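Local coordinates for protein alpha-14 giardin (Giardia lamblia, PDB 3CHJ) that binds calcium and phospholipid as a member of the annexin family and may act as a calcium-regulated structural element linking the membrane to the underlying axoneme, at residues D133-D138 with L148-A153; E88-A93 with D129-V134; T13-K18 with I33-S38; Q17-A22 with R49-I54. All coordinates share one frame; numbering follows the deposited sequence.

Interaction 1: residues D133-D138 with L148-A153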
loop_
_atom_site.group_PDB
_atom_site.type_symbol
_atom_site.label_atom_id
_atom_site.label_comp_id
_atom_site.label_asym_id
_atom_site.label_seq_id
_atom_site.Cartn_x
_atom_site.Cartn_y
_atom_site.Cartn_z
ATOM N N ASP A 133 -0.580 14.197 -13.795
ATOM C CA ASP A 133 -1.039 14.201 -15.160
ATOM C C ASP A 133 -1.124 12.805 -15.748
ATOM O O ASP A 133 -2.088 12.491 -16.452
ATOM C CB ASP A 133 -0.119 15.060 -16.012
ATOM C CG ASP A 133 -0.340 16.554 -15.810
ATOM O OD1 ASP A 133 -1.336 16.991 -15.159
ATOM O OD2 ASP A 133 0.508 17.304 -16.336
ATOM N N VAL A 134 -0.133 11.960 -15.447
ATOM C CA VAL A 134 -0.129 10.594 -15.963
ATOM C C VAL A 134 -1.317 9.821 -15.382
ATOM O O VAL A 134 -1.998 9.084 -16.094
ATOM C CB VAL A 134 1.193 9.866 -15.646
ATOM C CG1 VAL A 134 1.086 8.390 -16.000
ATOM C CG2 VAL A 134 2.329 10.512 -16.427
ATOM N N VAL A 135 -1.579 10.017 -14.092
ATOM C CA VAL A 135 -2.674 9.310 -13.438
ATOM C C VAL A 135 -4.007 9.737 -14.053
ATOM O O VAL A 135 -4.842 8.885 -14.373
ATOM C CB VAL A 135 -2.661 9.535 -11.909
ATOM C CG1 VAL A 135 -3.997 9.040 -11.260
ATOM C CG2 VAL A 135 -1.436 8.827 -11.285
ATOM N N ARG A 136 -4.209 11.041 -14.220
ATOM C CA ARG A 136 -5.466 11.538 -14.786
ATOM C C ARG A 136 -5.664 11.105 -16.249
ATOM O O ARG A 136 -6.768 10.735 -16.667
ATOM C CB ARG A 136 -5.536 13.053 -14.656
ATOM C CG ARG A 136 -6.891 13.601 -15.044
ATOM C CD ARG A 136 -6.941 15.101 -14.861
ATOM N NE ARG A 136 -8.321 15.574 -14.981
ATOM C CZ ARG A 136 -9.077 15.971 -13.960
ATOM N NH1 ARG A 136 -8.604 15.969 -12.716
ATOM N NH2 ARG A 136 -10.315 16.386 -14.190
ATOM N N LYS A 137 -4.600 11.167 -17.040
ATOM C CA LYS A 137 -4.677 10.762 -18.451
ATOM C C LYS A 137 -5.105 9.299 -18.603
ATOM O O LYS A 137 -5.930 8.956 -19.463
ATOM C CB LYS A 137 -3.330 11.013 -19.130
ATOM C CG LYS A 137 -3.232 10.537 -20.577
ATOM C CD LYS A 137 -1.915 11.009 -21.190
ATOM C CE LYS A 137 -0.755 10.119 -20.788
ATOM N NZ LYS A 137 -0.726 8.865 -21.584
ATOM N N ASP A 138 -4.585 8.452 -17.723
ATOM C CA ASP A 138 -4.837 7.022 -17.805
ATOM C C ASP A 138 -6.153 6.614 -17.167
ATOM O O ASP A 138 -6.805 5.690 -17.648
ATOM C CB ASP A 138 -3.658 6.244 -17.215
ATOM C CG ASP A 138 -2.380 6.444 -18.017
ATOM O OD1 ASP A 138 -2.460 6.696 -19.232
ATOM O OD2 ASP A 138 -1.298 6.354 -17.425
ATOM N N LEU A 148 -11.171 10.333 -6.685
ATOM C CA LEU A 148 -10.524 10.268 -5.384
ATOM C C LEU A 148 -9.001 10.259 -5.542
ATOM O O LEU A 148 -8.315 11.070 -4.902
ATOM C CB LEU A 148 -11.015 9.053 -4.578
ATOM C CG LEU A 148 -10.344 8.867 -3.221
ATOM C CD1 LEU A 148 -10.622 10.067 -2.306
ATOM C CD2 LEU A 148 -10.828 7.595 -2.605
ATOM N N ILE A 149 -8.452 9.344 -6.354
ATOM C CA ILE A 149 -6.987 9.309 -6.491
ATOM C C ILE A 149 -6.432 10.563 -7.195
ATOM O O ILE A 149 -5.330 10.983 -6.877
ATOM C CB ILE A 149 -6.428 8.014 -7.108
ATOM C CG1 ILE A 149 -6.825 7.890 -8.593
ATOM C CG2 ILE A 149 -6.858 6.818 -6.266
ATOM C CD1 ILE A 149 -6.139 6.690 -9.306
ATOM N N ASN A 150 -7.188 11.150 -8.133
ATOM C CA ASN A 150 -6.745 12.410 -8.741
ATOM C C ASN A 150 -6.672 13.521 -7.695
ATOM O O ASN A 150 -5.714 14.334 -7.690
ATOM C CB ASN A 150 -7.690 12.845 -9.867
ATOM C CG ASN A 150 -7.556 11.994 -11.108
ATOM O OD1 ASN A 150 -6.485 11.420 -11.389
ATOM N ND2 ASN A 150 -8.631 11.905 -11.864
ATOM N N ALA A 151 -7.669 13.585 -6.813
ATOM C CA ALA A 151 -7.665 14.613 -5.774
ATOM C C ALA A 151 -6.478 14.423 -4.829
ATOM O O ALA A 151 -5.836 15.385 -4.370
ATOM C CB ALA A 151 -8.965 14.593 -5.008
ATOM N N VAL A 152 -6.210 13.180 -4.470
ATOM C CA VAL A 152 -5.083 12.885 -3.608
ATOM C C VAL A 152 -3.749 13.177 -4.309
ATOM O O VAL A 152 -2.838 13.764 -3.709
ATOM C CB VAL A 152 -5.150 11.417 -3.123
ATOM C CG1 VAL A 152 -3.850 10.980 -2.462
ATOM C CG2 VAL A 152 -6.338 11.258 -2.185
ATOM N N ALA A 153 -3.641 12.775 -5.575
ATOM C CA ALA A 153 -2.394 12.962 -6.319
ATOM C C ALA A 153 -1.972 14.423 -6.422
ATOM O O ALA A 153 -0.782 14.691 -6.436
ATOM C CB ALA A 153 -2.474 12.321 -7.715
#

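Interaction 2: residues E88-A93 with D129-V134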
loop_
_atom_site.group_PDB
_atom_site.type_symbol
_atom_site.label_atom_id
_atom_site.label_comp_id
_atom_site.label_asym_id
_atom_site.label_seq_id
_atom_site.Cartn_x
_atom_site.Cartn_y
_atom_site.Cartn_z
ATOM N N GLU A 88 8.184 3.888 -8.971
ATOM C CA GLU A 88 8.310 2.759 -9.902
ATOM C C GLU A 88 6.995 1.994 -10.053
ATOM O O GLU A 88 6.664 1.543 -11.158
ATOM C CB GLU A 88 9.426 1.815 -9.493
ATOM C CG GLU A 88 10.793 2.485 -9.537
ATOM C CD GLU A 88 11.906 1.548 -9.107
ATOM O OE1 GLU A 88 11.607 0.366 -8.869
ATOM O OE2 GLU A 88 13.069 1.999 -9.014
ATOM N N LEU A 89 6.246 1.863 -8.960
ATOM C CA LEU A 89 4.940 1.188 -9.040
ATOM C C LEU A 89 3.949 1.988 -9.893
ATOM O O LEU A 89 3.240 1.422 -10.708
ATOM C CB LEU A 89 4.339 0.950 -7.649
ATOM C CG LEU A 89 5.096 -0.078 -6.801
ATOM C CD1 LEU A 89 4.583 -0.057 -5.353
ATOM C CD2 LEU A 89 4.934 -1.479 -7.383
ATOM N N ILE A 90 3.909 3.303 -9.699
ATOM C CA ILE A 90 3.032 4.165 -10.525
ATOM C C ILE A 90 3.432 4.122 -12.002
ATOM O O ILE A 90 2.578 4.005 -12.872
ATOM C CB ILE A 90 3.032 5.616 -10.006
ATOM C CG1 ILE A 90 2.381 5.655 -8.630
ATOM C CG2 ILE A 90 2.351 6.555 -11.006
ATOM C CD1 ILE A 90 2.656 6.961 -7.911
ATOM N N ARG A 91 4.732 4.185 -12.271
ATOM C CA ARG A 91 5.242 4.046 -13.632
ATOM C C ARG A 91 4.842 2.699 -14.261
ATOM O O ARG A 91 4.344 2.659 -15.400
ATOM C CB ARG A 91 6.755 4.196 -13.619
ATOM C CG ARG A 91 7.415 3.964 -14.979
ATOM C CD ARG A 91 7.192 5.108 -15.970
ATOM N NE ARG A 91 7.987 4.864 -17.183
ATOM C CZ ARG A 91 8.219 5.748 -18.146
ATOM N NH1 ARG A 91 7.739 6.978 -18.079
ATOM N NH2 ARG A 91 8.952 5.390 -19.194
ATOM N N GLY A 92 5.053 1.613 -13.517
ATOM C CA GLY A 92 4.689 0.269 -13.975
ATOM C C GLY A 92 3.211 0.154 -14.297
ATOM O O GLY A 92 2.811 -0.560 -15.230
ATOM N N ALA A 93 2.385 0.876 -13.541
ATOM C CA ALA A 93 0.938 0.782 -13.692
ATOM C C ALA A 93 0.414 1.626 -14.853
ATOM O O ALA A 93 -0.748 1.495 -15.230
ATOM C CB ALA A 93 0.240 1.193 -12.389
ATOM N N ASP A 129 7.803 13.372 -16.364
ATOM C CA ASP A 129 6.351 13.434 -16.466
ATOM C C ASP A 129 5.793 13.901 -15.148
ATOM O O ASP A 129 6.392 13.664 -14.099
ATOM C CB ASP A 129 5.768 12.035 -16.696
ATOM C CG ASP A 129 6.067 11.488 -18.068
ATOM O OD1 ASP A 129 6.236 12.273 -19.035
ATOM O OD2 ASP A 129 6.119 10.246 -18.177
ATOM N N SER A 130 4.622 14.527 -15.207
ATOM C CA SER A 130 3.885 14.872 -13.994
ATOM C C SER A 130 3.144 13.640 -13.486
ATOM O O SER A 130 2.443 12.993 -14.244
ATOM C CB SER A 130 2.871 15.965 -14.310
ATOM O OG SER A 130 1.789 15.985 -13.374
ATOM N N LEU A 131 3.306 13.330 -12.207
ATOM C CA LEU A 131 2.604 12.192 -11.617
ATOM C C LEU A 131 1.079 12.396 -11.721
ATOM O O LEU A 131 0.357 11.492 -12.168
ATOM C CB LEU A 131 3.064 12.041 -10.162
ATOM C CG LEU A 131 2.549 10.881 -9.316
ATOM C CD1 LEU A 131 3.448 10.743 -8.099
ATOM C CD2 LEU A 131 1.138 11.148 -8.882
ATOM N N GLY A 132 0.598 13.577 -11.336
ATOM C CA GLY A 132 -0.830 13.874 -11.412
ATOM C C GLY A 132 -1.354 13.718 -12.825
ATOM O O GLY A 132 -2.427 13.159 -13.052
ATOM N N ASP A 133 -0.580 14.197 -13.795
ATOM C CA ASP A 133 -1.039 14.201 -15.160
ATOM C C ASP A 133 -1.124 12.805 -15.748
ATOM O O ASP A 133 -2.088 12.491 -16.452
ATOM C CB ASP A 133 -0.119 15.060 -16.012
ATOM C CG ASP A 133 -0.340 16.554 -15.810
ATOM O OD1 ASP A 133 -1.336 16.991 -15.159
ATOM O OD2 ASP A 133 0.508 17.304 -16.336
ATOM N N VAL A 134 -0.133 11.960 -15.447
ATOM C CA VAL A 134 -0.129 10.594 -15.963
ATOM C C VAL A 134 -1.317 9.821 -15.382
ATOM O O VAL A 134 -1.998 9.084 -16.094
ATOM C CB VAL A 134 1.193 9.866 -15.646
ATOM C CG1 VAL A 134 1.086 8.390 -16.000
ATOM C CG2 VAL A 134 2.329 10.512 -16.427
HETATM O O HOH W 1 5.288 8.252 -16.688
#

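Interaction 3: residues T13-K18 with I33-S38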
loop_
_atom_site.group_PDB
_atom_site.type_symbol
_atom_site.label_atom_id
_atom_site.label_comp_id
_atom_site.label_asym_id
_atom_site.label_seq_id
_atom_site.Cartn_x
_atom_site.Cartn_y
_atom_site.Cartn_z
ATOM N N THR A 13 30.136 -5.781 2.290
ATOM C CA THR A 13 30.724 -6.929 1.588
ATOM C C THR A 13 30.189 -8.255 2.151
ATOM O O THR A 13 29.843 -9.172 1.391
ATOM C CB THR A 13 32.274 -6.877 1.654
ATOM O OG1 THR A 13 32.714 -5.604 1.175
ATOM C CG2 THR A 13 32.897 -7.958 0.777
ATOM N N ALA A 14 30.098 -8.320 3.481
ATOM C CA ALA A 14 29.541 -9.466 4.202
ATOM C C ALA A 14 28.062 -9.720 3.864
ATOM O O ALA A 14 27.642 -10.870 3.659
ATOM C CB ALA A 14 29.723 -9.272 5.705
ATOM N N VAL A 15 27.272 -8.652 3.788
ATOM C CA VAL A 15 25.859 -8.791 3.427
ATOM C C VAL A 15 25.697 -9.264 1.970
ATOM O O VAL A 15 24.836 -10.096 1.684
ATOM C CB VAL A 15 25.037 -7.504 3.726
ATOM C CG1 VAL A 15 23.580 -7.673 3.288
ATOM C CG2 VAL A 15 25.095 -7.186 5.202
ATOM N N VAL A 16 26.544 -8.762 1.071
ATOM C CA VAL A 16 26.574 -9.235 -0.317
ATOM C C VAL A 16 26.816 -10.752 -0.381
ATOM O O VAL A 16 26.108 -11.475 -1.104
ATOM C CB VAL A 16 27.609 -8.439 -1.163
ATOM C CG1 VAL A 16 27.881 -9.106 -2.515
ATOM C CG2 VAL A 16 27.115 -7.007 -1.373
ATOM N N GLN A 17 27.794 -11.241 0.386
ATOM C CA GLN A 17 28.085 -12.679 0.364
ATOM C C GLN A 17 26.916 -13.493 0.927
ATOM O O GLN A 17 26.644 -14.604 0.461
ATOM C CB GLN A 17 29.431 -13.010 1.034
ATOM C CG GLN A 17 29.508 -12.828 2.551
ATOM C CD GLN A 17 29.201 -14.107 3.346
ATOM O OE1 GLN A 17 29.933 -15.102 3.262
ATOM N NE2 GLN A 17 28.135 -14.068 4.144
ATOM N N LYS A 18 26.186 -12.907 1.877
ATOM C CA LYS A 18 25.020 -13.581 2.442
ATOM C C LYS A 18 23.913 -13.720 1.384
ATOM O O LYS A 18 23.206 -14.741 1.328
ATOM C CB LYS A 18 24.494 -12.823 3.660
ATOM C CG LYS A 18 23.471 -13.609 4.447
ATOM C CD LYS A 18 23.049 -12.871 5.719
ATOM C CE LYS A 18 22.152 -13.742 6.578
ATOM N NZ LYS A 18 21.551 -12.953 7.699
ATOM N N ILE A 33 15.084 -12.292 3.028
ATOM C CA ILE A 33 14.007 -11.619 3.756
ATOM C C ILE A 33 14.488 -11.127 5.116
ATOM O O ILE A 33 14.165 -10.004 5.528
ATOM C CB ILE A 33 12.784 -12.544 3.909
ATOM C CG1 ILE A 33 12.248 -12.987 2.541
ATOM C CG2 ILE A 33 11.705 -11.869 4.735
ATOM C CD1 ILE A 33 11.837 -11.844 1.574
ATOM N N GLU A 34 15.291 -11.947 5.803
ATOM C CA GLU A 34 15.934 -11.501 7.041
ATOM C C GLU A 34 16.758 -10.230 6.832
ATOM O O GLU A 34 16.684 -9.277 7.627
ATOM C CB GLU A 34 16.751 -12.636 7.680
ATOM C CG GLU A 34 15.882 -13.822 8.138
ATOM C CD GLU A 34 14.988 -13.526 9.365
ATOM O OE1 GLU A 34 14.541 -14.506 10.009
ATOM O OE2 GLU A 34 14.702 -12.347 9.682
ATOM N N ILE A 35 17.506 -10.181 5.731
ATOM C CA ILE A 35 18.287 -9.004 5.408
ATOM C C ILE A 35 17.347 -7.778 5.240
ATOM O O ILE A 35 17.597 -6.703 5.773
ATOM C CB ILE A 35 19.164 -9.269 4.158
ATOM C CG1 ILE A 35 20.308 -10.235 4.509
ATOM C CG2 ILE A 35 19.757 -8.004 3.619
ATOM C CD1 ILE A 35 21.009 -10.850 3.271
ATOM N N ALA A 36 16.223 -7.962 4.540
ATOM C CA ALA A 36 15.283 -6.854 4.358
ATOM C C ALA A 36 14.714 -6.334 5.667
ATOM O O ALA A 36 14.470 -5.131 5.791
ATOM C CB ALA A 36 14.140 -7.246 3.408
ATOM N N ARG A 37 14.499 -7.239 6.618
ATOM C CA ARG A 37 13.910 -6.889 7.915
ATOM C C ARG A 37 14.925 -6.272 8.876
ATOM O O ARG A 37 14.530 -5.622 9.854
ATOM C CB ARG A 37 13.327 -8.124 8.577
ATOM C CG ARG A 37 12.164 -8.727 7.861
ATOM C CD ARG A 37 11.807 -10.030 8.530
ATOM N NE ARG A 37 10.938 -9.867 9.701
ATOM C CZ ARG A 37 11.061 -10.538 10.847
ATOM N NH1 ARG A 37 12.080 -11.372 11.051
ATOM N NH2 ARG A 37 10.188 -10.332 11.827
ATOM N N SER A 38 16.215 -6.522 8.619
ATOM C CA SER A 38 17.295 -6.196 9.579
ATOM C C SER A 38 17.958 -4.842 9.359
ATOM O O SER A 38 18.632 -4.334 10.263
ATOM C CB SER A 38 18.382 -7.277 9.533
ATOM O OG SER A 38 17.886 -8.497 10.025
#

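Interaction 4: residues Q17-A22 with R49-I54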
loop_
_atom_site.group_PDB
_atom_site.type_symbol
_atom_site.label_atom_id
_atom_site.label_comp_id
_atom_site.label_asym_id
_atom_site.label_seq_id
_atom_site.Cartn_x
_atom_site.Cartn_y
_atom_site.Cartn_z
ATOM N N GLN A 17 27.794 -11.241 0.386
ATOM C CA GLN A 17 28.085 -12.679 0.364
ATOM C C GLN A 17 26.916 -13.493 0.927
ATOM O O GLN A 17 26.644 -14.604 0.461
ATOM C CB GLN A 17 29.431 -13.010 1.034
ATOM C CG GLN A 17 29.508 -12.828 2.551
ATOM C CD GLN A 17 29.201 -14.107 3.346
ATOM O OE1 GLN A 17 29.933 -15.102 3.262
ATOM N NE2 GLN A 17 28.135 -14.068 4.144
ATOM N N LYS A 18 26.186 -12.907 1.877
ATOM C CA LYS A 18 25.020 -13.581 2.442
ATOM C C LYS A 18 23.913 -13.720 1.384
ATOM O O LYS A 18 23.206 -14.741 1.328
ATOM C CB LYS A 18 24.494 -12.823 3.660
ATOM C CG LYS A 18 23.471 -13.609 4.447
ATOM C CD LYS A 18 23.049 -12.871 5.719
ATOM C CE LYS A 18 22.152 -13.742 6.578
ATOM N NZ LYS A 18 21.551 -12.953 7.699
ATOM N N VAL A 19 23.757 -12.678 0.568
ATOM C CA VAL A 19 22.814 -12.683 -0.553
ATOM C C VAL A 19 23.190 -13.761 -1.583
ATOM O O VAL A 19 22.350 -14.573 -1.981
ATOM C CB VAL A 19 22.715 -11.277 -1.217
ATOM C CG1 VAL A 19 21.922 -11.324 -2.520
ATOM C CG2 VAL A 19 22.083 -10.277 -0.228
ATOM N N VAL A 20 24.461 -13.785 -1.973
ATOM C CA VAL A 20 24.978 -14.835 -2.852
ATOM C C VAL A 20 24.661 -16.240 -2.311
ATOM O O VAL A 20 24.072 -17.060 -3.001
ATOM C CB VAL A 20 26.495 -14.666 -3.062
ATOM C CG1 VAL A 20 27.082 -15.898 -3.751
ATOM C CG2 VAL A 20 26.762 -13.423 -3.889
ATOM N N GLU A 21 25.015 -16.492 -1.062
ATOM C CA GLU A 21 24.811 -17.812 -0.478
ATOM C C GLU A 21 23.336 -18.191 -0.378
ATOM O O GLU A 21 22.963 -19.348 -0.572
ATOM C CB GLU A 21 25.523 -17.901 0.868
ATOM C CG GLU A 21 27.056 -17.869 0.699
ATOM C CD GLU A 21 27.821 -17.966 2.002
ATOM O OE1 GLU A 21 27.205 -18.244 3.058
ATOM O OE2 GLU A 21 29.060 -17.773 1.972
ATOM N N ALA A 22 22.493 -17.200 -0.111
ATOM C CA ALA A 22 21.058 -17.424 -0.010
ATOM C C ALA A 22 20.450 -17.965 -1.294
ATOM O O ALA A 22 19.483 -18.715 -1.256
ATOM C CB ALA A 22 20.348 -16.124 0.411
ATOM N N ARG A 49 23.670 -1.826 -4.887
ATOM C CA ARG A 49 24.623 -1.149 -5.753
ATOM C C ARG A 49 25.999 -1.810 -5.639
ATOM O O ARG A 49 26.680 -2.029 -6.640
ATOM C CB ARG A 49 24.696 0.338 -5.398
ATOM C CG ARG A 49 23.526 1.169 -5.925
ATOM C CD ARG A 49 23.433 2.488 -5.160
ATOM N NE ARG A 49 22.395 3.375 -5.680
ATOM C CZ ARG A 49 22.201 4.621 -5.247
ATOM N NH1 ARG A 49 22.976 5.119 -4.292
ATOM N NH2 ARG A 49 21.239 5.365 -5.782
ATOM N N THR A 50 26.381 -2.164 -4.421
ATOM C CA THR A 50 27.694 -2.760 -4.139
ATOM C C THR A 50 27.796 -4.195 -4.684
ATOM O O THR A 50 28.880 -4.645 -5.066
ATOM C CB THR A 50 27.990 -2.711 -2.622
ATOM O OG1 THR A 50 27.973 -1.345 -2.190
ATOM C CG2 THR A 50 29.357 -3.311 -2.282
ATOM N N PHE A 51 26.658 -4.892 -4.719
ATOM C CA PHE A 51 26.573 -6.256 -5.262
ATOM C C PHE A 51 27.194 -6.357 -6.656
ATOM O O PHE A 51 27.985 -7.268 -6.929
ATOM C CB PHE A 51 25.109 -6.709 -5.315
ATOM C CG PHE A 51 24.931 -8.173 -5.643
ATOM C CD1 PHE A 51 24.833 -9.116 -4.625
ATOM C CD2 PHE A 51 24.846 -8.603 -6.965
ATOM C CE1 PHE A 51 24.665 -10.468 -4.915
ATOM C CE2 PHE A 51 24.687 -9.962 -7.267
ATOM C CZ PHE A 51 24.595 -10.888 -6.239
ATOM N N GLN A 52 26.810 -5.431 -7.531
ATOM C CA GLN A 52 27.344 -5.363 -8.885
ATOM C C GLN A 52 28.861 -5.152 -8.875
ATOM O O GLN A 52 29.585 -5.837 -9.588
ATOM C CB GLN A 52 26.635 -4.260 -9.688
ATOM C CG GLN A 52 27.419 -3.720 -10.903
ATOM C CD GLN A 52 27.754 -4.791 -11.933
ATOM O OE1 GLN A 52 27.041 -5.788 -12.068
ATOM N NE2 GLN A 52 28.844 -4.585 -12.667
ATOM N N ALA A 53 29.326 -4.210 -8.056
ATOM C CA ALA A 53 30.751 -3.890 -7.978
ATOM C C ALA A 53 31.575 -5.111 -7.550
ATOM O O ALA A 53 32.627 -5.393 -8.132
ATOM C CB ALA A 53 30.983 -2.711 -7.030
ATOM N N ILE A 54 31.069 -5.835 -6.549
ATOM C CA ILE A 54 31.738 -7.013 -5.981
ATOM C C ILE A 54 31.668 -8.263 -6.876
ATOM O O ILE A 54 32.682 -8.936 -7.083
ATOM C CB ILE A 54 31.214 -7.321 -4.544
ATOM C CG1 ILE A 54 31.707 -6.252 -3.565
ATOM C CG2 ILE A 54 31.641 -8.725 -4.066
ATOM C CD1 ILE A 54 31.223 -6.434 -2.151
#

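Interaction 1: residues D133-D138 with L148-A153
Arg136 and Asn150 mark the closest backbone approach of two helical segments, D133-D138 and L148-A153, with their CA atoms 6.2 Å apart. The segment axes come within 9.7 Å and enclose an angle of 166°, so the helices run almost antiparallel; 197 Å² of surface is buried between them. Asn150 supplies the polar part of the interface. Its CG stands beside the backbone N and anti to the carbonyl carbon (chi1 -73°), which directs the amide at the other helix. There OD1 rests on carbon, 3.4 Å from Val135 CG1 and 3.5 Å from Arg136 CA, so the oxygen gains packing rather than a hydrogen bond from these neighbours. ND2 faces the start of the Arg136 chain and lies 4.0 Å from Arg136 CG. That chain passes the amide at about a right angle, extended as far as NE, and the guanidinium meets ND2 obliquely. The bonds that hold ND2 lie in the connection between the helices, where Gly140 O and Asp141 OD1 both accept from it; this buried side chain therefore ties the turn to the second helix. Asp141 also forms a long, weak ion pair with Arg136. Beside this polar group the contact is purely apolar: Ile149 CD1 packs against Val135 CG1 at 3.7 Å, and both residues also touch Leu108 of helix 101-108. Two consecutive helices, nearly antiparallel and joined by a short turn, make a helical hairpin, an element of the all-helical annexin fold.

Interaction 2: residues E88-A93 with D129-V134
Asp129 OD2 is approached by two groups, Arg91 NH1 and a water molecule. The water donates to Asp129 OD2 at 2.6 Å and accepts from Arg91 NH1 at 3.1 Å, bridging the two charges. The direct separation of Arg91 NH1 and Asp129 OD2 is 3.6 Å, which makes it a long salt bridge, supplemented by the water that bonds to both groups. OD2 sits at the edge of the guanidinium and in its plane, with the carboxylate turned only 24° from that plane. Arg91 gets there by a bend: CG leaves anti to the backbone N, and the turn at chi2 (73°) brings the end of the chain over to the aspartate. Tyr123 and Tyr127 of helix 113-127 touch the same arginine. Both segments belong to the annexin sequence region 86-148, and in the all-helical annexin fold the contact joins helix 82-94 to the beginning of helix 131-139. On the buried side Ile90 and Leu131 meet, their CA atoms 8.1 Å apart. The closest touch is methyl to methyl, Ile90 CD1 lying 3.9 Å from Leu131 CD1; Leu131 CG is a little farther from the same Ile90 methyl, at 4.2 Å, and the two side chains cross at about a right angle. Tyr123 and Leu104 also pack on Ile90, so the pair extends into the interior between the helices. Asp129 directly precedes the N-cap residue Ser130, whose OG accepts from Asp133 N at 3.0 Å with an N-H...O angle of 156°. The first turn continues with Val134 N bonded to Ser130 O at 3.0 Å.

Interaction 3: residues T13-K18 with I33-S38
Val15 and Lys18 of helix 12-24 meet Ile35 of helix 31-38 in the first pair of helices of this all-helical annexin, near the N-terminal end of the modelled chain. The CA atoms of Val15 and Ile35 are 7.8 Å apart, and the segments bury 166 Å² between them, with Ile35 contributing the largest share. The contact is built from carbon atoms, and the two branches of Ile35 divide the work. Its CG2, anti to the backbone N, lies 3.9 Å from Val15 CG1. The other branch carries CD1 to the lysine, 3.8 Å from Lys18 CD and 3.9 Å from Lys18 CG. Lys18 leaves its helix with CG anti to the backbone N (chi1 -169°) and stays extended, so its methylenes run alongside the isoleucine in the opposite direction. The charged end is thereby carried past the apolar patch, and the side chain also touches Asp31. Leu44 and Met47 of helix 41-55 pack on Ile35 and Val15 respectively, placing the contact against a third helix. Ile33, on another face of helix 31-38, packs on helices 301-310 and 69-78. Within the segment, Arg37 NH1 donates to Glu34 OE2 at 3.1 Å in a salt bridge, meeting the syn side of that oxygen 23° out of the carboxylate plane, while Arg37 NH2 bonds to Glu312 O. At the helix end Ser38 pairs through its backbone with Leu319, and its side chain turns back on its own helix: Ser38 OG donates to Glu34 O at 2.8 Å from above the carbonyl plane, 42° out of it.

Interaction 4: residues Q17-A22 with R49-I54
An apolar helix-helix contact, with Phe51 set against Val19 and Val20, joins helix 12-24 to helix 41-55 at the N-terminal end of the annexin fold. The evidence is entirely in carbon-carbon distances. Phe51 CE1 lies 3.7 Å from Val19 CG1 and 3.8 Å from Val20 CG2, and Phe51 CZ is 4.1 Å from the same Val20 methyl. One corner of the ring thus enters between two successive valines, both of which approach it obliquely. On the aromatic side, CG lies anti to the backbone N (chi1 -170°), carrying the ring across toward helix 12-24. The valines offer different branches: Val19 uses the methyl anti to its backbone N, Val20 the one beside it. The buried surface is modest, 106 Å², because three side chains make the whole contact between these segments. Others enlarge it: Val16, one turn earlier on helix 12-24, also packs on Phe51, and the Phe62 ring meets the Phe51 ring with planes at about 45°. Leu59 of helix 59-64 touches both Val19 and Phe51, and Val19 reaches Leu32 and Ile35 of helix 31-38, so the contact lies where four helices converge.

The four contacts form two neighbouring pairs. Interactions 3 and 4 start from the same part of helix 12-24, have centres about 9 Å apart and touch, Ile35 CD1 lying 3.7 Å from Val19 CG2; they bind that helix to helices 31-38 and 41-55, which follow each other in the chain. Interactions 2 and 1 come later, share Asp133 and Val134 of helix 131-139, and also have centres about 9 Å apart, with Ala153 CB 4.0 Å from Leu131 CD2. Between the pairs the centres are about 30 to 38 Å apart and nothing touches. The geometry thus shows two separate packing centres in one helical annexin chain, each organised around one shared helix.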